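Side-chain contacts in SAM-dependent methyltransferase (Thiobacillus denitrificans, PDB 5EPE), which binds S-adenosyl-L-homocysteine and probably acts as an S-adenosylmethionine-dependent methyltransferase: residues S68-F71 / T72-A75; D2-R5 / I6-I9; L51-W54 / A55-H58; Y195-A198 / K199-T202. All coordinates share one frame; numbering follows the deposited sequence.

Interaction 1: residues S68-F71 / T72-A75; sequences SQLF and TEQA. With SAH (S-adenosyl-L-homocysteine), chain B.
An N-capped helix start beside the S-adenosyl-L-homocysteine pocket brings Ser68 and Thr72 together in the beta-alpha-beta unit of strand 61-66, helix 69-82 and strand 88-92. Ser68 is the N-cap: its OG accepts from Phe71 N at 3.0 Å along a nearly straight N-H...O line of 173°, and it also bonds to Asn8. One turn on, Ser68 O is gripped twice by Thr72, whose backbone N approaches from one face of the carbonyl plane and whose OG1, at 2.9 Å, approaches from the other. The threonine hydroxyl can do this because OG1 stands beside its own backbone N (chi1 -64°), on the side of the helix start, where Ser68 O lies. Farther out, Gln69 NE2 gives Glu73 OE2 a weak bond of 3.4 Å, with the amide and carboxylate planes steeply inclined at 74°. The Gln74 chain is extended and lies alongside Phe71; its OE1 is 3.8 Å from Phe71 CD1, while Leu70 CD1 and CG pack against its NE2. That amide is held at both ends, OE1 by Ser47 and NE2 by the carbonyl of Ser12. Phe71 presents a ring edge to the ligand, CD2 lying 3.4 Å from SAH O3', and Ser68 CB lies 3.6 Å from SAH O2', so both line the ribose side of the pocket. Around this first turn, Phe71 stacks on His17 and meets Asn8 and Glu11 of helix 5-11, whereas Thr72 rests on Asp66 of strand 61-66 and His92 of strand 88-92, with Ala75 against Phe90 of the latter strand.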
loop_
_atom_site.group_PDB
_atom_site.type_symbol
_atom_site.label_atom_id
_atom_site.label_comp_id
_atom_site.label_asym_id
_atom_site.label_seq_id
_atom_site.Cartn_x
_atom_site.Cartn_y
_atom_site.Cartn_z
ATOM N N SER A 68 -6.436 -4.902 -48.662
ATOM C CA SER A 68 -6.831 -3.527 -49.022
ATOM C C SER A 68 -6.398 -3.184 -50.458
ATOM O O SER A 68 -5.213 -3.310 -50.835
ATOM C CB SER A 68 -6.175 -2.509 -48.071
ATOM O OG SER A 68 -6.417 -1.187 -48.552
ATOM N N GLN A 69 -7.338 -2.689 -51.243
ATOM C CA GLN A 69 -7.034 -2.275 -52.597
ATOM C C GLN A 69 -6.180 -1.028 -52.584
ATOM O O GLN A 69 -5.164 -0.941 -53.276
ATOM C CB GLN A 69 -8.329 -2.026 -53.382
ATOM C CG GLN A 69 -8.063 -1.983 -54.870
ATOM C CD GLN A 69 -9.335 -1.836 -55.712
ATOM O OE1 GLN A 69 -10.309 -2.584 -55.545
ATOM N NE2 GLN A 69 -9.322 -0.882 -56.631
ATOM N N LEU A 70 -6.592 -0.075 -51.758
ATOM C CA LEU A 70 -5.830 1.173 -51.565
ATOM C C LEU A 70 -4.370 0.889 -51.175
ATOM O O LEU A 70 -3.441 1.365 -51.843
ATOM C CB LEU A 70 -6.509 2.075 -50.519
ATOM C CG LEU A 70 -5.745 3.396 -50.229
ATOM C CD1 LEU A 70 -5.580 4.230 -51.502
ATOM C CD2 LEU A 70 -6.424 4.203 -49.138
ATOM N N PHE A 71 -4.181 0.107 -50.115
ATOM C CA PHE A 71 -2.825 -0.113 -49.597
ATOM C C PHE A 71 -1.970 -0.915 -50.603
ATOM O O PHE A 71 -0.778 -0.667 -50.753
ATOM C CB PHE A 71 -2.804 -0.813 -48.224
ATOM C CG PHE A 71 -3.601 -0.130 -47.115
ATOM C CD1 PHE A 71 -3.946 1.234 -47.154
ATOM C CD2 PHE A 71 -3.977 -0.878 -45.983
ATOM C CE1 PHE A 71 -4.685 1.818 -46.131
ATOM C CE2 PHE A 71 -4.706 -0.285 -44.942
ATOM C CZ PHE A 71 -5.073 1.060 -45.035
ATOM N N THR A 72 -2.577 -1.849 -51.322
ATOM C CA THR A 72 -1.898 -2.526 -52.431
ATOM C C THR A 72 -1.403 -1.527 -53.509
ATOM O O THR A 72 -0.247 -1.606 -53.955
ATOM C CB THR A 72 -2.761 -3.644 -53.062
ATOM O OG1 THR A 72 -2.993 -4.687 -52.099
ATOM C CG2 THR A 72 -2.035 -4.253 -54.258
ATOM N N GLU A 73 -2.261 -0.606 -53.891
ATOM C CA GLU A 73 -1.882 0.421 -54.878
ATOM C C GLU A 73 -0.739 1.290 -54.370
ATOM O O GLU A 73 0.196 1.595 -55.128
ATOM C CB GLU A 73 -3.076 1.284 -55.235
ATOM C CG GLU A 73 -4.131 0.520 -56.023
ATOM C CD GLU A 73 -5.465 1.274 -56.137
ATOM O OE1 GLU A 73 -5.664 2.324 -55.455
ATOM O OE2 GLU A 73 -6.333 0.805 -56.915
ATOM N N GLN A 74 -0.757 1.604 -53.063
ATOM C CA GLN A 74 0.308 2.395 -52.460
ATOM C C GLN A 74 1.599 1.628 -52.460
ATOM O O GLN A 74 2.660 2.187 -52.746
ATOM C CB GLN A 74 -0.067 2.816 -51.018
ATOM C CG GLN A 74 -1.276 3.788 -50.996
ATOM C CD GLN A 74 -1.723 4.186 -49.612
ATOM O OE1 GLN A 74 -1.335 3.562 -48.590
ATOM N NE2 GLN A 74 -2.520 5.265 -49.546
ATOM N N ALA A 75 1.511 0.334 -52.167
ATOM C CA ALA A 75 2.713 -0.514 -52.131
ATOM C C ALA A 75 3.396 -0.542 -53.504
ATOM O O ALA A 75 4.611 -0.393 -53.611
ATOM C CB ALA A 75 2.342 -1.928 -51.711
HETATM N N SAH B . 2.090 -5.335 -42.032
HETATM C CA SAH B . 1.557 -3.991 -42.474
HETATM C CB SAH B . 0.059 -3.913 -42.249
HETATM C CG SAH B . -0.459 -4.097 -40.811
HETATM S SD SAH B . -2.151 -3.601 -40.606
HETATM C C SAH B . 2.250 -2.831 -41.794
HETATM O O SAH B . 2.845 -3.020 -40.716
HETATM O OXT SAH B . 2.234 -1.683 -42.285
HETATM C "C5'" SAH B . -3.150 -5.074 -40.969
HETATM C "C4'" SAH B . -3.209 -5.326 -42.478
HETATM O "O4'" SAH B . -3.857 -6.579 -42.737
HETATM C "C3'" SAH B . -3.977 -4.254 -43.273
HETATM O "O3'" SAH B . -3.100 -3.748 -44.297
HETATM C "C2'" SAH B . -5.176 -4.984 -43.886
HETATM O "O2'" SAH B . -5.471 -4.553 -45.205
HETATM C "C1'" SAH B . -4.654 -6.394 -43.930
HETATM N N9 SAH B . -5.598 -7.522 -43.952
HETATM C C8 SAH B . -6.697 -7.695 -43.156
HETATM N N7 SAH B . -7.268 -8.856 -43.390
HETATM C C5 SAH B . -6.486 -9.453 -44.385
HETATM C C6 SAH B . -6.579 -10.688 -45.080
HETATM N N6 SAH B . -7.570 -11.567 -44.805
HETATM N N1 SAH B . -5.642 -11.003 -46.009
HETATM C C2 SAH B . -4.662 -10.104 -46.266
HETATM N N3 SAH B . -4.499 -8.899 -45.682
HETATM C C4 SAH B . -5.452 -8.632 -44.729
#

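Interaction 2: residues D2-R5 / I6-I9; sequences DIPR and IFNI. With SAH (S-adenosyl-L-homocysteine), chain B.
The extended backbone of Asp2 to Pro4 turns into helix 5-11 with Pro4 as the N-cap residue: Phe7 N bonds weakly to Pro4 O, and Ile9 N to Arg5 O, at 3.0 Å, is a regular helical bond. Asp2 and Asn8 are joined across this bend. Asn8 ND2 donates to Asp2 OD1 at 3.2 Å, in its own amide plane but 47° above the carboxylate plane, while Ile3 N reaches the same oxygen from the opposite face at 2.9 Å. Two donors thus fix OD1; Gln69 N holds OD2, and Ser68 OG bonds Asn8 OD1. Ile3 CG1 lies between its backbone N and carbonyl carbon (chi1 69°), which carries CD1 to 3.7 Å from Phe7 CB and against Asn8 OD1. The Pro4 ring lies alongside Phe7, Pro4 CD 3.6 Å from Phe7 CD2, near the aromatic plane at the ring edge. Arg5 runs out extended, with Ile9 CD1 over one face of the guanidinium, toward its rim, and Asp213 as its salt-bridge partner. The other branch of Ile3, CG2, comes within 3.4 Å of SAH O2'. The arrangement is a helix N-terminus with proline at the N-cap, whose preceding loop forms part of the S-adenosyl-L-homocysteine pocket wall.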
loop_
_atom_site.group_PDB
_atom_site.type_symbol
_atom_site.label_atom_id
_atom_site.label_comp_id
_atom_site.label_asym_id
_atom_site.label_seq_id
_atom_site.Cartn_x
_atom_site.Cartn_y
_atom_site.Cartn_z
ATOM N N ASP A 2 -12.461 -5.926 -49.787
ATOM C CA ASP A 2 -11.619 -4.901 -49.198
ATOM C C ASP A 2 -11.754 -4.928 -47.685
ATOM O O ASP A 2 -12.517 -5.718 -47.129
ATOM C CB ASP A 2 -12.046 -3.514 -49.715
ATOM C CG ASP A 2 -10.857 -2.622 -50.010
ATOM O OD1 ASP A 2 -10.187 -2.133 -49.103
ATOM O OD2 ASP A 2 -10.559 -2.449 -51.182
ATOM N N ILE A 3 -11.025 -4.036 -47.034
ATOM C CA ILE A 3 -11.203 -3.776 -45.601
ATOM C C ILE A 3 -12.239 -2.649 -45.437
ATOM O O ILE A 3 -12.549 -1.953 -46.399
ATOM C CB ILE A 3 -9.850 -3.493 -44.914
ATOM C CG1 ILE A 3 -9.250 -2.140 -45.358
ATOM C CG2 ILE A 3 -8.863 -4.642 -45.181
ATOM C CD1 ILE A 3 -8.036 -1.741 -44.538
ATOM N N PRO A 4 -12.807 -2.493 -44.239
ATOM C CA PRO A 4 -13.817 -1.441 -44.077
ATOM C C PRO A 4 -13.288 -0.029 -44.363
ATOM O O PRO A 4 -12.112 0.293 -44.150
ATOM C CB PRO A 4 -14.205 -1.538 -42.597
ATOM C CG PRO A 4 -13.867 -2.944 -42.214
ATOM C CD PRO A 4 -12.599 -3.253 -42.990
ATOM N N ARG A 5 -14.206 0.801 -44.815
ATOM C CA ARG A 5 -13.866 2.087 -45.389
ATOM C C ARG A 5 -13.167 3.009 -44.410
ATOM O O ARG A 5 -12.307 3.793 -44.804
ATOM C CB ARG A 5 -15.138 2.752 -45.887
ATOM C CG ARG A 5 -14.919 4.031 -46.667
ATOM C CD ARG A 5 -16.245 4.503 -47.266
ATOM N NE ARG A 5 -16.069 5.893 -47.683
ATOM C CZ ARG A 5 -16.794 6.935 -47.303
ATOM N NH1 ARG A 5 -16.436 8.133 -47.785
ATOM N NH2 ARG A 5 -17.875 6.817 -46.511
ATOM N N ILE A 6 -13.576 2.936 -43.150
ATOM C CA ILE A 6 -13.029 3.775 -42.125
ATOM C C ILE A 6 -11.522 3.593 -41.931
ATOM O O ILE A 6 -10.839 4.557 -41.621
ATOM C CB ILE A 6 -13.709 3.535 -40.766
ATOM C CG1 ILE A 6 -13.380 4.685 -39.783
ATOM C CG2 ILE A 6 -13.350 2.161 -40.162
ATOM C CD1 ILE A 6 -14.451 5.749 -39.772
ATOM N N PHE A 7 -11.021 2.362 -42.072
ATOM C CA PHE A 7 -9.583 2.119 -41.979
ATOM C C PHE A 7 -8.868 2.743 -43.122
ATOM O O PHE A 7 -7.809 3.255 -42.919
ATOM C CB PHE A 7 -9.246 0.624 -41.950
ATOM C CG PHE A 7 -9.797 -0.046 -40.752
ATOM C CD1 PHE A 7 -9.215 0.182 -39.511
ATOM C CD2 PHE A 7 -10.935 -0.828 -40.832
ATOM C CE1 PHE A 7 -9.736 -0.404 -38.362
ATOM C CE2 PHE A 7 -11.482 -1.414 -39.693
ATOM C CZ PHE A 7 -10.884 -1.200 -38.456
ATOM N N ASN A 8 -9.456 2.701 -44.328
ATOM C CA ASN A 8 -8.811 3.285 -45.481
ATOM C C ASN A 8 -8.755 4.802 -45.287
ATOM O O ASN A 8 -7.747 5.424 -45.611
ATOM C CB ASN A 8 -9.489 2.863 -46.815
ATOM C CG ASN A 8 -9.164 1.424 -47.224
ATOM O OD1 ASN A 8 -8.047 0.921 -47.023
ATOM N ND2 ASN A 8 -10.121 0.763 -47.854
ATOM N N ILE A 9 -9.796 5.388 -44.710
ATOM C CA ILE A 9 -9.819 6.831 -44.466
ATOM C C ILE A 9 -8.777 7.272 -43.398
ATOM O O ILE A 9 -8.047 8.217 -43.590
ATOM C CB ILE A 9 -11.210 7.274 -43.999
ATOM C CG1 ILE A 9 -12.197 7.213 -45.193
ATOM C CG2 ILE A 9 -11.173 8.685 -43.432
ATOM C CD1 ILE A 9 -13.655 7.296 -44.780
HETATM N N SAH B . 2.090 -5.335 -42.032
HETATM C CA SAH B . 1.557 -3.991 -42.474
HETATM C CB SAH B . 0.059 -3.913 -42.249
HETATM C CG SAH B . -0.459 -4.097 -40.811
HETATM S SD SAH B . -2.151 -3.601 -40.606
HETATM C C SAH B . 2.250 -2.831 -41.794
HETATM O O SAH B . 2.845 -3.020 -40.716
HETATM O OXT SAH B . 2.234 -1.683 -42.285
HETATM C "C5'" SAH B . -3.150 -5.074 -40.969
HETATM C "C4'" SAH B . -3.209 -5.326 -42.478
HETATM O "O4'" SAH B . -3.857 -6.579 -42.737
HETATM C "C3'" SAH B . -3.977 -4.254 -43.273
HETATM O "O3'" SAH B . -3.100 -3.748 -44.297
HETATM C "C2'" SAH B . -5.176 -4.984 -43.886
HETATM O "O2'" SAH B . -5.471 -4.553 -45.205
HETATM C "C1'" SAH B . -4.654 -6.394 -43.930
HETATM N N9 SAH B . -5.598 -7.522 -43.952
HETATM C C8 SAH B . -6.697 -7.695 -43.156
HETATM N N7 SAH B . -7.268 -8.856 -43.390
HETATM C C5 SAH B . -6.486 -9.453 -44.385
HETATM C C6 SAH B . -6.579 -10.688 -45.080
HETATM N N6 SAH B . -7.570 -11.567 -44.805
HETATM N N1 SAH B . -5.642 -11.003 -46.009
HETATM C C2 SAH B . -4.662 -10.104 -46.266
HETATM N N3 SAH B . -4.499 -8.899 -45.682
HETATM C C4 SAH B . -5.452 -8.632 -44.729
#

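Interaction 3: residues L51-W54 / A55-H58; sequences LCTW and ARDH
Trp54 and His58, one turn apart, both place CG beside the backbone N (chi1 -66° and -61°), bringing their rings to the same flank of the helix. There the edge of the imidazole is directed toward the indole face in an offset edge-to-face pair: the centroid of the Trp54 five-membered ring is 5.9 Å from that of His58, with the planes at 82°. The nearest side-chain atoms, Trp54 CD1 and His58 CD2, are 4.4 Å apart, so the pair is not in tight contact. The indole has a firmer tether elsewhere, its NE1 bonding to Leu25 O, and it packs on Leu28 of helix 22-31. The backbones beneath are joined by His58 N to Trp54 O at 2.8 Å. This is the last turn of helix 49-58, the crossover between strands 39-43 and 61-66 in the Rossmann-like methyltransferase fold. Its sheet-facing side is apolar: Leu51 and Ala55 both meet Val88 of strand 88-92, and Cys52 reaches Phe90 there as well as helix 69-82. On the outer side Arg56 bends at its third torsion, which turns the guanidinium edge to Asp57. The salt bridge is side-on, NE to OD1 at 2.9 Å from above the carboxylate plane and NH2 to OD2 at 3.0 Å on the syn side, so the two bonds fix the guanidinium's rotation. One face of that group is then set over Thr53, whose CG2 lies 3.8 Å from Arg56 NH2. Thr53 OG1 bonds to Glu49 O, one turn earlier, and Asp57 N closes on Thr53 O at 2.8 Å.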
loop_
_atom_site.group_PDB
_atom_site.type_symbol
_atom_site.label_atom_id
_atom_site.label_comp_id
_atom_site.label_asym_id
_atom_site.label_seq_id
_atom_site.Cartn_x
_atom_site.Cartn_y
_atom_site.Cartn_z
ATOM N N LEU A 51 8.683 -4.612 -47.128
ATOM C CA LEU A 51 9.299 -5.150 -48.351
ATOM C C LEU A 51 10.057 -4.118 -49.192
ATOM O O LEU A 51 11.172 -4.409 -49.604
ATOM C CB LEU A 51 8.278 -5.878 -49.226
ATOM C CG LEU A 51 7.803 -7.185 -48.621
ATOM C CD1 LEU A 51 6.673 -7.759 -49.456
ATOM C CD2 LEU A 51 8.919 -8.222 -48.519
ATOM N N CYS A 52 9.491 -2.926 -49.425
ATOM C CA CYS A 52 10.145 -1.945 -50.279
ATOM C C CYS A 52 11.481 -1.464 -49.677
ATOM O O CYS A 52 12.478 -1.377 -50.403
ATOM C CB CYS A 52 9.258 -0.750 -50.573
ATOM S SG CYS A 52 7.859 -1.225 -51.614
ATOM N N THR A 53 11.491 -1.135 -48.396
ATOM C CA THR A 53 12.697 -0.587 -47.768
ATOM C C THR A 53 13.797 -1.620 -47.597
ATOM O O THR A 53 14.967 -1.294 -47.793
ATOM C CB THR A 53 12.411 0.097 -46.431
ATOM O OG1 THR A 53 11.746 -0.806 -45.524
ATOM C CG2 THR A 53 11.559 1.350 -46.635
ATOM N N TRP A 54 13.422 -2.872 -47.263
ATOM C CA TRP A 54 14.401 -3.972 -47.199
ATOM C C TRP A 54 14.933 -4.356 -48.580
ATOM O O TRP A 54 16.094 -4.719 -48.717
ATOM C CB TRP A 54 13.814 -5.183 -46.469
ATOM C CG TRP A 54 13.532 -4.906 -44.975
ATOM C CD1 TRP A 54 13.732 -3.737 -44.278
ATOM C CD2 TRP A 54 12.929 -5.803 -44.067
ATOM N NE1 TRP A 54 13.297 -3.871 -42.961
ATOM C CE2 TRP A 54 12.794 -5.129 -42.816
ATOM C CE3 TRP A 54 12.477 -7.117 -44.171
ATOM C CZ2 TRP A 54 12.250 -5.758 -41.684
ATOM C CZ3 TRP A 54 11.943 -7.731 -43.042
ATOM C CH2 TRP A 54 11.851 -7.056 -41.825
ATOM N N ALA A 55 14.110 -4.252 -49.607
ATOM C CA ALA A 55 14.614 -4.462 -50.967
ATOM C C ALA A 55 15.743 -3.433 -51.297
ATOM O O ALA A 55 16.822 -3.807 -51.775
ATOM C CB ALA A 55 13.460 -4.362 -51.960
ATOM N N ARG A 56 15.463 -2.166 -51.002
ATOM C CA ARG A 56 16.361 -1.041 -51.229
ATOM C C ARG A 56 17.616 -1.195 -50.388
ATOM O O ARG A 56 18.710 -0.969 -50.864
ATOM C CB ARG A 56 15.670 0.258 -50.798
ATOM C CG ARG A 56 16.481 1.534 -51.047
ATOM C CD ARG A 56 15.804 2.740 -50.419
ATOM N NE ARG A 56 15.781 2.588 -48.953
ATOM C CZ ARG A 56 14.963 3.233 -48.121
ATOM N NH1 ARG A 56 14.091 4.116 -48.586
ATOM N NH2 ARG A 56 15.002 2.985 -46.807
ATOM N N ASP A 57 17.451 -1.528 -49.127
ATOM C CA ASP A 57 18.582 -1.468 -48.212
ATOM C C ASP A 57 19.383 -2.780 -48.113
ATOM O O ASP A 57 20.572 -2.743 -47.793
ATOM C CB ASP A 57 18.089 -1.022 -46.827
ATOM C CG ASP A 57 17.623 0.418 -46.818
ATOM O OD1 ASP A 57 18.036 1.179 -47.730
ATOM O OD2 ASP A 57 16.849 0.824 -45.926
ATOM N N HIS A 58 18.743 -3.923 -48.343
ATOM C CA HIS A 58 19.387 -5.223 -48.159
ATOM C C HIS A 58 19.411 -6.091 -49.399
ATOM O O HIS A 58 20.035 -7.138 -49.367
ATOM C CB HIS A 58 18.740 -5.993 -47.020
ATOM C CG HIS A 58 18.859 -5.287 -45.717
ATOM N ND1 HIS A 58 20.040 -5.255 -45.012
ATOM C CD2 HIS A 58 17.987 -4.510 -45.038
ATOM C CE1 HIS A 58 19.886 -4.502 -43.941
ATOM N NE2 HIS A 58 18.649 -4.035 -43.936
#

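Interaction 4: residues Y195-A198 / K199-T202; sequences YEAA and KWLT
Lys199 reaches back along helix 189-209 to Tyr195 and Glu196, residues four and three places earlier, in an i/i+3 salt bridge combined with an i/i+4 CH-pi contact. Its fully extended chain lies alongside Glu196 and ends with NZ 3.0 Å from Glu196 OE1, met 44° above the carboxylate plane. On the way, CE passes over the face of the Tyr195 ring, toward its hydroxyl-bearing rim, 3.8 Å from the centroid and 27° off the normal. NZ also gives a weak bond to Tyr195 OH, a hydroxyl whose stronger partner is Glu11. Next, Trp200 spreads its indole across the preceding turn: Ala197 CA stands over the six-membered ring, 3.6 Å from its centroid and only 10° off the normal, and Ala197 CB meets CZ3. Trp200 N bonds to Ala197 O at 3.0 Å from well above the carbonyl plane. The indole also packs on Leu223, Glu226 and Pro227 of helix 216-237. Leu201 packs on Ala31 of the second subunit. Thr202 sends its backbone N to Ala198 O in a weak bond, while Arg33 of that second subunit bonds both Ala198 O and Thr202 OG1, tying this turn into the subunit interface. A water bridges the Glu196 and Trp200 side chains, donating to Glu196 OE1 at 2.7 Å and accepting from Trp200 NE1 at 2.8 Å.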
loop_
_atom_site.group_PDB
_atom_site.type_symbol
_atom_site.label_atom_id
_atom_site.label_comp_id
_atom_site.label_asym_id
_atom_site.label_seq_id
_atom_site.Cartn_x
_atom_site.Cartn_y
_atom_site.Cartn_z
ATOM N N TYR A 195 2.149 6.103 -35.032
ATOM C CA TYR A 195 1.033 5.365 -35.548
ATOM C C TYR A 195 -0.352 6.028 -35.232
ATOM O O TYR A 195 -1.186 6.194 -36.144
ATOM C CB TYR A 195 1.082 3.915 -35.042
ATOM C CG TYR A 195 -0.116 3.123 -35.401
ATOM C CD1 TYR A 195 -0.438 2.918 -36.744
ATOM C CD2 TYR A 195 -0.962 2.639 -34.425
ATOM C CE1 TYR A 195 -1.539 2.227 -37.104
ATOM C CE2 TYR A 195 -2.084 1.959 -34.764
ATOM C CZ TYR A 195 -2.360 1.767 -36.109
ATOM O OH TYR A 195 -3.487 1.123 -36.466
ATOM N N GLU A 196 -0.584 6.410 -33.973
ATOM C CA GLU A 196 -1.861 6.923 -33.539
ATOM C C GLU A 196 -2.072 8.372 -33.912
ATOM O O GLU A 196 -3.113 8.724 -34.485
ATOM C CB GLU A 196 -2.061 6.714 -32.034
ATOM C CG GLU A 196 -2.156 5.228 -31.675
ATOM C CD GLU A 196 -3.423 4.512 -32.168
ATOM O OE1 GLU A 196 -4.325 5.129 -32.802
ATOM O OE2 GLU A 196 -3.502 3.288 -31.901
ATOM N N ALA A 197 -1.097 9.225 -33.615
ATOM C CA ALA A 197 -1.269 10.654 -33.849
ATOM C C ALA A 197 -1.423 11.054 -35.277
ATOM O O ALA A 197 -2.150 12.029 -35.606
ATOM C CB ALA A 197 -0.187 11.462 -33.171
ATOM N N ALA A 198 -0.770 10.318 -36.157
ATOM C CA ALA A 198 -0.905 10.595 -37.585
ATOM C C ALA A 198 -2.315 10.396 -38.055
ATOM O O ALA A 198 -2.717 11.012 -39.039
ATOM C CB ALA A 198 0.049 9.699 -38.411
ATOM N N LYS A 199 -3.070 9.502 -37.403
ATOM C CA LYS A 199 -4.471 9.308 -37.777
ATOM C C LYS A 199 -5.289 10.559 -37.538
ATOM O O LYS A 199 -6.222 10.828 -38.273
ATOM C CB LYS A 199 -5.101 8.179 -36.980
ATOM C CG LYS A 199 -4.454 6.815 -37.166
ATOM C CD LYS A 199 -5.118 5.814 -36.221
ATOM C CE LYS A 199 -4.442 4.462 -36.283
ATOM N NZ LYS A 199 -5.158 3.600 -35.297
ATOM N N TRP A 200 -4.915 11.359 -36.529
ATOM C CA TRP A 200 -5.729 12.506 -36.177
ATOM C C TRP A 200 -5.663 13.579 -37.267
ATOM O O TRP A 200 -6.693 14.129 -37.643
ATOM C CB TRP A 200 -5.333 13.082 -34.800
ATOM C CG TRP A 200 -5.174 12.042 -33.741
ATOM C CD1 TRP A 200 -5.811 10.844 -33.634
ATOM C CD2 TRP A 200 -4.320 12.148 -32.612
ATOM N NE1 TRP A 200 -5.355 10.155 -32.535
ATOM C CE2 TRP A 200 -4.432 10.938 -31.887
ATOM C CE3 TRP A 200 -3.460 13.147 -32.151
ATOM C CZ2 TRP A 200 -3.718 10.700 -30.745
ATOM C CZ3 TRP A 200 -2.755 12.918 -30.984
ATOM C CH2 TRP A 200 -2.897 11.699 -30.298
ATOM N N LEU A 201 -4.474 13.841 -37.797
ATOM C CA LEU A 201 -4.340 14.845 -38.859
ATOM C C LEU A 201 -5.075 14.372 -40.121
ATOM O O LEU A 201 -5.778 15.129 -40.766
ATOM C CB LEU A 201 -2.850 15.102 -39.137
ATOM C CG LEU A 201 -2.561 16.151 -40.219
ATOM C CD1 LEU A 201 -3.205 17.465 -39.861
ATOM C CD2 LEU A 201 -1.064 16.317 -40.480
ATOM N N THR A 202 -4.892 13.092 -40.455
ATOM C CA THR A 202 -5.571 12.509 -41.578
ATOM C C THR A 202 -7.116 12.667 -41.457
ATOM O O THR A 202 -7.782 13.067 -42.402
ATOM C CB THR A 202 -5.178 11.041 -41.775
ATOM O OG1 THR A 202 -3.756 10.979 -41.981
ATOM C CG2 THR A 202 -5.916 10.413 -43.047
HETATM O O HOH W 1 -5.734 7.369 -32.546
#

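Overall arrangement
Interactions 1 and 2 form one wall of the S-adenosyl-L-homocysteine pocket: their centres are 11 Å apart, both touch the ligand, and Ser68 OG to Asn8 OD1 (3.1 Å) and Gln69 N to Asp2 OD2 (3.2 Å) join the two helix starts. Interaction 4 adjoins interaction 2, Ile9 O lying 3.1 Å from Thr202 CG2 with centres 15 Å apart, and its Tyr195 side chain stands about 6 Å from the ligand. Interaction 3 belongs to the Rossmann-like core. It meets interaction 1 through Ala75 O and Cys52 SG at 3.9 Å, but the side chain of Leu51 stays about 9 Å from the ligand.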